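Local structure of Glyoxalase/bleomycin resistance protein/dioxygenase (Catenulispora acidiphila, 4N04) at residues Ala10-Gly15 and Arg49-Val54; Leu21-Ser26 and Leu102-Ser107; Asp71-Leu76 and Gly95-Thr100. The protein belongs to the glyoxalase/bleomycin resistance/dioxygenase superfamily and may act as a dioxygenase, although its substrate and exact reaction are not established. The protein carries 1 engineered substitution. All blocks are in the same frame, centred on the assembly; numbering follows the deposited sequence.

Contact 1: residues Ala10-Gly15 and Arg49-Val54; sequences AGVAVG and RLLYIV
Tyr52 CG sits between its own backbone N and carbonyl carbon (chi1 73°), and from there the ring lies over Gly11, while Leu51 CG is anti to the backbone N (chi1 169°) on the other face of the sheet. The segments lie on neighbouring parallel strands, 8-14 and 49-55, of the first βαβββ module of a vicinal oxygen chelate fold; helix 17-28 follows the first strand and lies against the face carrying Val12, Val14, Leu51 and Ile53. Five backbone hydrogen bonds lace the pair, from Ala10 N to Leu50 O at 2.9 Å through to Val14 N to Val54 O at 2.8 Å. Between them Val12 uses both its backbone polar atoms, N giving to Tyr52 O and O receiving from Val54 N. On the helix side, Leu51 CD1 reaches Val12 CG2 at 4.0 Å, and Val14 CG1 meets Ile53 CB at the same distance, each pair crossing at a slant. The opposite face carries Tyr52 and Val54, the latter beside a bound NHE molecule. Here Gly11, having no side chain, lets the phenol ring come down on its backbone: CA stands 3.7 Å from the Tyr52 ring centroid, 18° off the normal, a CH-pi contact displaced toward the CE2-CZ side.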
loop_
_atom_site.group_PDB
_atom_site.type_symbol
_atom_site.label_atom_id
_atom_site.label_comp_id
_atom_site.label_asym_id
_atom_site.label_seq_id
_atom_site.Cartn_x
_atom_site.Cartn_y
_atom_site.Cartn_z
ATOM N N ALA A 10 -3.651 7.465 -6.023
ATOM C CA ALA A 10 -4.335 6.182 -5.926
ATOM C C ALA A 10 -5.010 6.080 -4.560
ATOM O O ALA A 10 -4.329 6.111 -3.531
ATOM C CB ALA A 10 -3.355 5.024 -6.143
ATOM N N GLY A 11 -6.340 5.971 -4.548
ATOM C CA GLY A 11 -7.096 5.975 -3.303
ATOM C C GLY A 11 -7.552 4.625 -2.762
ATOM O O GLY A 11 -7.796 3.671 -3.504
ATOM N N VAL A 12 -7.669 4.538 -1.444
ATOM C CA VAL A 12 -8.187 3.345 -0.803
ATOM C C VAL A 12 -9.211 3.763 0.236
ATOM O O VAL A 12 -8.906 4.525 1.140
ATOM C CB VAL A 12 -7.067 2.523 -0.108
ATOM C CG1 VAL A 12 -7.663 1.304 0.583
ATOM C CG2 VAL A 12 -5.980 2.101 -1.114
ATOM N N ALA A 13 -10.439 3.287 0.108
ATOM C CA ALA A 13 -11.418 3.529 1.153
ATOM C C ALA A 13 -11.165 2.571 2.317
ATOM O O ALA A 13 -10.969 1.362 2.106
ATOM C CB ALA A 13 -12.838 3.355 0.610
ATOM N N VAL A 14 -11.183 3.089 3.541
ATOM C CA VAL A 14 -11.011 2.230 4.714
ATOM C C VAL A 14 -12.161 2.328 5.738
ATOM O O VAL A 14 -12.960 3.273 5.718
ATOM C CB VAL A 14 -9.653 2.486 5.418
ATOM C CG1 VAL A 14 -8.497 2.421 4.403
ATOM C CG2 VAL A 14 -9.672 3.823 6.141
ATOM N N GLY A 15 -12.232 1.329 6.612
ATOM C CA GLY A 15 -13.219 1.300 7.682
ATOM C C GLY A 15 -12.777 2.103 8.895
ATOM O O GLY A 15 -13.135 3.264 9.042
ATOM N N ARG A 49 3.317 10.304 -7.925
ATOM C CA ARG A 49 2.731 9.013 -7.580
ATOM C C ARG A 49 2.436 8.968 -6.096
ATOM O O ARG A 49 3.346 8.786 -5.284
ATOM C CB ARG A 49 3.682 7.873 -7.919
ATOM C CG ARG A 49 3.767 7.526 -9.382
ATOM C CD ARG A 49 4.718 8.408 -10.111
ATOM N NE ARG A 49 6.093 8.231 -9.677
ATOM C CZ ARG A 49 7.112 8.119 -10.520
ATOM N NH1 ARG A 49 6.893 8.150 -11.827
ATOM N NH2 ARG A 49 8.336 7.965 -10.060
ATOM N N LEU A 50 1.169 9.125 -5.741
ATOM C CA LEU A 50 0.796 9.201 -4.336
ATOM C C LEU A 50 -0.283 8.189 -4.016
ATOM O O LEU A 50 -1.052 7.790 -4.886
ATOM C CB LEU A 50 0.316 10.607 -3.971
ATOM C CG LEU A 50 1.242 11.761 -4.372
ATOM C CD1 LEU A 50 0.902 12.283 -5.760
ATOM C CD2 LEU A 50 1.186 12.884 -3.356
ATOM N N LEU A 51 -0.325 7.774 -2.759
ATOM C CA LEU A 51 -1.329 6.846 -2.280
ATOM C C LEU A 51 -2.051 7.520 -1.131
ATOM O O LEU A 51 -1.410 8.115 -0.260
ATOM C CB LEU A 51 -0.656 5.569 -1.779
ATOM C CG LEU A 51 -1.525 4.569 -1.006
ATOM C CD1 LEU A 51 -2.527 3.897 -1.933
ATOM C CD2 LEU A 51 -0.660 3.527 -0.295
ATOM N N TYR A 52 -3.378 7.446 -1.120
ATOM C CA TYR A 52 -4.125 7.967 0.016
ATOM C C TYR A 52 -5.207 7.032 0.553
ATOM O O TYR A 52 -5.831 6.283 -0.198
ATOM C CB TYR A 52 -4.698 9.362 -0.278
ATOM C CG TYR A 52 -5.869 9.396 -1.231
ATOM C CD1 TYR A 52 -7.177 9.430 -0.755
ATOM C CD2 TYR A 52 -5.672 9.410 -2.608
ATOM C CE1 TYR A 52 -8.261 9.472 -1.630
ATOM C CE2 TYR A 52 -6.747 9.460 -3.489
ATOM C CZ TYR A 52 -8.037 9.487 -2.998
ATOM O OH TYR A 52 -9.104 9.523 -3.875
ATOM N N ILE A 53 -5.408 7.082 1.864
ATOM C CA ILE A 53 -6.509 6.381 2.507
ATOM C C ILE A 53 -7.518 7.391 3.047
ATOM O O ILE A 53 -7.159 8.486 3.483
ATOM C CB ILE A 53 -6.017 5.476 3.647
ATOM C CG1 ILE A 53 -5.353 6.322 4.741
ATOM C CG2 ILE A 53 -5.045 4.440 3.119
ATOM C CD1 ILE A 53 -4.848 5.522 5.931
ATOM N N VAL A 54 -8.791 7.028 3.013
ATOM C CA VAL A 54 -9.825 7.896 3.553
ATOM C C VAL A 54 -10.872 7.014 4.207
ATOM O O VAL A 54 -11.137 5.918 3.732
ATOM C CB VAL A 54 -10.469 8.764 2.448
ATOM C CG1 VAL A 54 -10.928 7.901 1.289
ATOM C CG2 VAL A 54 -11.629 9.593 3.012
#

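Contact 2: residues Leu21-Ser26 and Leu102-Ser107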
loop_
_atom_site.group_PDB
_atom_site.type_symbol
_atom_site.label_atom_id
_atom_site.label_comp_id
_atom_site.label_asym_id
_atom_site.label_seq_id
_atom_site.Cartn_x
_atom_site.Cartn_y
_atom_site.Cartn_z
ATOM N N LEU A 21 -4.323 3.481 9.117
ATOM C CA LEU A 21 -3.157 4.347 9.146
ATOM C C LEU A 21 -1.956 3.596 9.715
ATOM O O LEU A 21 -0.853 3.677 9.166
ATOM C CB LEU A 21 -3.449 5.599 9.969
ATOM C CG LEU A 21 -2.298 6.567 10.247
ATOM C CD1 LEU A 21 -1.633 7.028 8.963
ATOM C CD2 LEU A 21 -2.834 7.764 11.025
ATOM N N ALA A 22 -2.178 2.861 10.802
ATOM C CA ALA A 22 -1.119 2.081 11.419
ATOM C C ALA A 22 -0.550 1.084 10.413
ATOM O O ALA A 22 0.667 1.034 10.174
ATOM C CB ALA A 22 -1.649 1.358 12.636
ATOM N N TRP A 23 -1.446 0.306 9.809
ATOM C CA TRP A 23 -1.060 -0.728 8.863
ATOM C C TRP A 23 -0.310 -0.169 7.658
ATOM O O TRP A 23 0.763 -0.658 7.318
ATOM C CB TRP A 23 -2.279 -1.527 8.419
ATOM C CG TRP A 23 -1.930 -2.723 7.603
ATOM C CD1 TRP A 23 -1.638 -3.972 8.066
ATOM C CD2 TRP A 23 -1.831 -2.789 6.176
ATOM N NE1 TRP A 23 -1.358 -4.811 7.017
ATOM C CE2 TRP A 23 -1.475 -4.112 5.844
ATOM C CE3 TRP A 23 -2.006 -1.859 5.144
ATOM C CZ2 TRP A 23 -1.292 -4.526 4.528
ATOM C CZ3 TRP A 23 -1.822 -2.277 3.835
ATOM C CH2 TRP A 23 -1.465 -3.594 3.543
ATOM N N TYR A 24 -0.847 0.858 7.014
ATOM C CA TYR A 24 -0.163 1.423 5.854
ATOM C C TYR A 24 1.193 2.027 6.224
ATOM O O TYR A 24 2.135 2.003 5.426
ATOM C CB TYR A 24 -1.053 2.439 5.119
ATOM C CG TYR A 24 -2.105 1.783 4.242
ATOM C CD1 TYR A 24 -1.844 1.495 2.904
ATOM C CD2 TYR A 24 -3.341 1.429 4.761
ATOM C CE1 TYR A 24 -2.794 0.879 2.098
ATOM C CE2 TYR A 24 -4.287 0.823 3.993
ATOM C CZ TYR A 24 -4.020 0.541 2.650
ATOM O OH TYR A 24 -4.978 -0.065 1.880
ATOM N N ARG A 25 1.288 2.562 7.437
ATOM C CA ARG A 25 2.552 3.088 7.945
ATOM C C ARG A 25 3.596 1.970 7.987
ATOM O O ARG A 25 4.684 2.093 7.407
ATOM C CB ARG A 25 2.367 3.687 9.339
ATOM C CG ARG A 25 3.187 4.942 9.580
ATOM C CD ARG A 25 3.549 5.095 11.053
ATOM N NE ARG A 25 2.381 5.002 11.922
ATOM C CZ ARG A 25 1.614 6.040 12.243
ATOM N NH1 ARG A 25 1.895 7.244 11.757
ATOM N NH2 ARG A 25 0.565 5.876 13.047
ATOM N N SER A 26 3.251 0.878 8.665
ATOM C CA SER A 26 4.111 -0.299 8.713
ATOM C C SER A 26 4.512 -0.777 7.320
ATOM O O SER A 26 5.689 -0.984 7.045
ATOM C CB SER A 26 3.421 -1.431 9.468
ATOM O OG SER A 26 3.153 -1.062 10.813
ATOM N N LEU A 102 -2.910 -7.733 2.104
ATOM C CA LEU A 102 -4.287 -7.386 2.401
ATOM C C LEU A 102 -4.320 -6.419 3.576
ATOM O O LEU A 102 -3.817 -6.743 4.648
ATOM C CB LEU A 102 -5.090 -8.641 2.725
ATOM C CG LEU A 102 -5.220 -9.623 1.566
ATOM C CD1 LEU A 102 -5.917 -10.888 2.005
ATOM C CD2 LEU A 102 -5.933 -8.983 0.383
ATOM N N ASP A 103 -4.902 -5.232 3.371
ATOM C CA ASP A 103 -5.051 -4.242 4.450
ATOM C C ASP A 103 -6.110 -4.714 5.453
ATOM O O ASP A 103 -6.796 -5.705 5.185
ATOM C CB ASP A 103 -5.278 -2.806 3.894
ATOM C CG ASP A 103 -6.726 -2.516 3.457
ATOM O OD1 ASP A 103 -7.647 -3.343 3.622
ATOM O OD2 ASP A 103 -6.945 -1.396 2.946
ATOM N N PRO A 104 -6.235 -4.039 6.611
ATOM C CA PRO A 104 -7.214 -4.489 7.616
ATOM C C PRO A 104 -8.649 -4.702 7.108
ATOM O O PRO A 104 -9.370 -5.522 7.665
ATOM C CB PRO A 104 -7.158 -3.375 8.661
ATOM C CG PRO A 104 -5.736 -2.930 8.618
ATOM C CD PRO A 104 -5.352 -2.992 7.157
ATOM N N ASP A 105 -9.044 -4.014 6.049
ATOM C CA ASP A 105 -10.379 -4.209 5.480
ATOM C C ASP A 105 -10.459 -5.230 4.351
ATOM O O ASP A 105 -11.556 -5.613 3.937
ATOM C CB ASP A 105 -10.945 -2.882 4.992
ATOM C CG ASP A 105 -11.244 -1.938 6.134
ATOM O OD1 ASP A 105 -12.219 -2.192 6.869
ATOM O OD2 ASP A 105 -10.503 -0.951 6.301
ATOM N N GLY A 106 -9.311 -5.666 3.840
ATOM C CA GLY A 106 -9.305 -6.643 2.770
ATOM C C GLY A 106 -8.935 -6.116 1.391
ATOM O O GLY A 106 -8.902 -6.880 0.427
ATOM N N SER A 107 -8.667 -4.822 1.275
ATOM C CA SER A 107 -8.181 -4.289 0.014
ATOM C C SER A 107 -6.816 -4.898 -0.311
ATOM O O SER A 107 -6.061 -5.265 0.594
ATOM C CB SER A 107 -8.092 -2.771 0.059
ATOM O OG SER A 107 -9.367 -2.191 -0.068
#
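Trp23 and Tyr24, consecutive on helix 17-28, meet the turn at Asp103 and Pro104 in quite different ways. Trp23 CG is anti to the backbone N (chi1 -172°), and the indole presents one face to the turn. Asp103 CA lies 3.6 Å from the centroid of the six-membered ring, only 4° off its normal, and Pro104 CD approaches the five-membered ring, coming within 3.5 Å of Trp23 CG; both are CH-pi contacts. Pro104 CG also rests on Trp23 CB, where the indole joins the helix.

Tyr24 CG is anti to the carbonyl carbon, and the hydroxyl donates to the carboxylate of Asp103, OH to OD2 at 2.6 Å, on the anti side and 18° out of the carboxylate plane. Trp23 CE3 lies over the centre of the Tyr24 ring, so the two aromatic side chains also brace each other.

Asp103 divides its work between its two oxygens. While OD2 takes the phenol, OD1 faces back into the turn and accepts from Ser107 N at 3.0 Å, with weaker bonds from the N atoms of Asp105 and Gly106. That loop contains a type I beta turn from Asp103 to Gly106, in the hairpin connecting antiparallel strands 97-102 and 108-113, and it packs on helix 17-28 where the two βαβββ modules of the vicinal oxygen chelate fold meet.

Contact 3: residues Asp71-Leu76 and Gly95-Thr100; sequences DLDAVL and GVRKVT
Leu72, Asp73 and Leu76 all touch the bent side chain of Arg97, each at a different part of it. Leu72 comes over one face of the guanidinium, its CD2 3.8 Å above the plane and set toward the rim, and the same methyl touches Arg97 CB at 3.5 Å. Leu76 CD1 lies 3.5 Å from Arg97 NH1, neither over the face nor at the edge. Asp73 comes to the guanidinium edge as a salt bridge from OD2 to NH2, but the two atoms are modelled too close together and their placement is doubtful. Arg97 NH2 also forms a salt bridge with Glu113 of strand 108-113. Helix 72-81 here packs over the sheet of the second βαβββ module of the vicinal oxygen chelate fold; the axis of 72-76 passes 10.4 Å from that of 97-100, at 21° to it. Deeper in, Val99 receives both leucines. Leu76 and Val99 reach toward each other tip to tip, CD2 to CG2 at 3.7 Å, whereas Leu72 and Val99 slide past in opposite directions, with CD2 to CG1 at 3.8 Å. Phe111 of the neighbouring strand extends the apolar layer beneath Leu72. At the start of the helix Asp71 is the N-cap, its OD2 accepting from Ala74 N at 3.1 Å.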
loop_
_atom_site.group_PDB
_atom_site.type_symbol
_atom_site.label_atom_id
_atom_site.label_comp_id
_atom_site.label_asym_id
_atom_site.label_seq_id
_atom_site.Cartn_x
_atom_site.Cartn_y
_atom_site.Cartn_z
ATOM N N ASP A 71 13.245 -2.489 -5.746
ATOM C CA ASP A 71 13.739 -3.482 -4.789
ATOM C C ASP A 71 12.606 -4.174 -4.037
ATOM O O ASP A 71 12.258 -3.775 -2.921
ATOM C CB ASP A 71 14.693 -2.815 -3.783
ATOM C CG ASP A 71 15.547 -3.820 -3.013
ATOM O OD1 ASP A 71 16.598 -3.413 -2.469
ATOM O OD2 ASP A 71 15.178 -5.012 -2.952
ATOM N N LEU A 72 12.050 -5.223 -4.636
ATOM C CA LEU A 72 10.953 -5.955 -4.021
ATOM C C LEU A 72 11.360 -6.569 -2.683
ATOM O O LEU A 72 10.566 -6.623 -1.745
ATOM C CB LEU A 72 10.449 -7.039 -4.960
ATOM C CG LEU A 72 9.131 -7.687 -4.542
ATOM C CD1 LEU A 72 8.048 -6.637 -4.358
ATOM C CD2 LEU A 72 8.704 -8.699 -5.580
ATOM N N ASP A 73 12.607 -7.017 -2.593
ATOM C CA ASP A 73 13.086 -7.683 -1.391
ATOM C C ASP A 73 13.089 -6.730 -0.212
ATOM O O ASP A 73 12.833 -7.133 0.926
ATOM C CB ASP A 73 14.490 -8.247 -1.614
ATOM C CG ASP A 73 14.528 -9.297 -2.705
ATOM O OD1 ASP A 73 15.449 -10.143 -2.703
ATOM O OD2 ASP A 73 13.629 -9.275 -3.572
ATOM N N ALA A 74 13.384 -5.464 -0.492
ATOM C CA ALA A 74 13.425 -4.439 0.544
ATOM C C ALA A 74 12.017 -4.198 1.052
ATOM O O ALA A 74 11.780 -4.173 2.263
ATOM C CB ALA A 74 14.023 -3.152 0.002
ATOM N N VAL A 75 11.090 -4.025 0.112
ATOM C CA VAL A 75 9.677 -3.876 0.431
ATOM C C VAL A 75 9.277 -5.012 1.347
ATOM O O VAL A 75 8.721 -4.790 2.416
ATOM C CB VAL A 75 8.796 -3.916 -0.844
ATOM C CG1 VAL A 75 7.317 -3.906 -0.478
ATOM C CG2 VAL A 75 9.130 -2.751 -1.762
ATOM N N LEU A 76 9.602 -6.233 0.935
ATOM C CA LEU A 76 9.257 -7.418 1.706
ATOM C C LEU A 76 9.829 -7.408 3.132
ATOM O O LEU A 76 9.067 -7.424 4.103
ATOM C CB LEU A 76 9.679 -8.678 0.955
ATOM C CG LEU A 76 8.705 -9.178 -0.111
ATOM C CD1 LEU A 76 9.335 -10.277 -0.951
ATOM C CD2 LEU A 76 7.440 -9.695 0.538
ATOM N N GLY A 95 11.005 -15.544 -12.920
ATOM C CA GLY A 95 11.466 -15.212 -11.590
ATOM C C GLY A 95 10.880 -13.904 -11.098
ATOM O O GLY A 95 11.108 -13.509 -9.954
ATOM N N VAL A 96 10.126 -13.224 -11.956
ATOM C CA VAL A 96 9.440 -12.010 -11.538
ATOM C C VAL A 96 8.357 -12.314 -10.515
ATOM O O VAL A 96 7.462 -13.117 -10.765
ATOM C CB VAL A 96 8.807 -11.269 -12.716
ATOM C CG1 VAL A 96 7.649 -10.393 -12.235
ATOM C CG2 VAL A 96 9.857 -10.442 -13.431
ATOM N N ARG A 97 8.448 -11.664 -9.364
ATOM C CA ARG A 97 7.455 -11.847 -8.321
ATOM C C ARG A 97 6.383 -10.769 -8.314
ATOM O O ARG A 97 6.624 -9.620 -8.676
ATOM C CB ARG A 97 8.114 -11.886 -6.945
ATOM C CG ARG A 97 9.003 -13.077 -6.703
ATOM C CD ARG A 97 9.850 -12.822 -5.480
ATOM N NE ARG A 97 10.882 -11.834 -5.763
ATOM C CZ ARG A 97 11.601 -11.216 -4.832
ATOM N NH1 ARG A 97 11.391 -11.478 -3.550
ATOM N NH2 ARG A 97 12.524 -10.330 -5.183
ATOM N N LYS A 98 5.190 -11.172 -7.901
ATOM C CA LYS A 98 4.178 -10.249 -7.440
ATOM C C LYS A 98 3.847 -10.687 -6.022
ATOM O O LYS A 98 3.556 -11.860 -5.791
ATOM C CB LYS A 98 2.936 -10.324 -8.328
ATOM C CG LYS A 98 1.781 -9.435 -7.876
ATOM C CD LYS A 98 0.573 -9.666 -8.761
ATOM C CE LYS A 98 -0.736 -9.378 -8.044
ATOM N NZ LYS A 98 -1.891 -9.947 -8.800
ATOM N N VAL A 99 3.919 -9.775 -5.057
ATOM C CA VAL A 99 3.445 -10.130 -3.725
ATOM C C VAL A 99 2.286 -9.254 -3.277
ATOM O O VAL A 99 2.289 -8.034 -3.461
ATOM C CB VAL A 99 4.580 -10.246 -2.656
ATOM C CG1 VAL A 99 5.982 -10.147 -3.304
ATOM C CG2 VAL A 99 4.392 -9.256 -1.544
ATOM N N THR A 100 1.280 -9.893 -2.700
ATOM C CA THR A 100 0.054 -9.194 -2.387
ATOM C C THR A 100 -0.171 -9.036 -0.897
ATOM O O THR A 100 -0.104 -9.998 -0.141
ATOM C CB THR A 100 -1.151 -9.917 -2.989
ATOM O OG1 THR A 100 -0.952 -10.067 -4.398
ATOM C CG2 THR A 100 -2.426 -9.120 -2.741
#

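In the fold
Contacts 1 and 3 belong to the two βαβββ modules and lie on opposite sides of the chain's centre, about 21 Å apart between centres, without touching. Contact 1 is strand against strand and owes its hold to backbone hydrogen bonds; contact 3 is helix against sheet, with an apolar interior and a charged outer end. Contact 2 bridges the modules, its helix following the first strand of contact 1 and its turn following the strand of contact 3. It touches contact 1 directly: Val12 packs on Tyr24 and Asp103, and Gly15 N probably bonds to Asp105. All three are partly buried, but the buried carboxylate of contact 2 contrasts with the exposed Asp73 of contact 3.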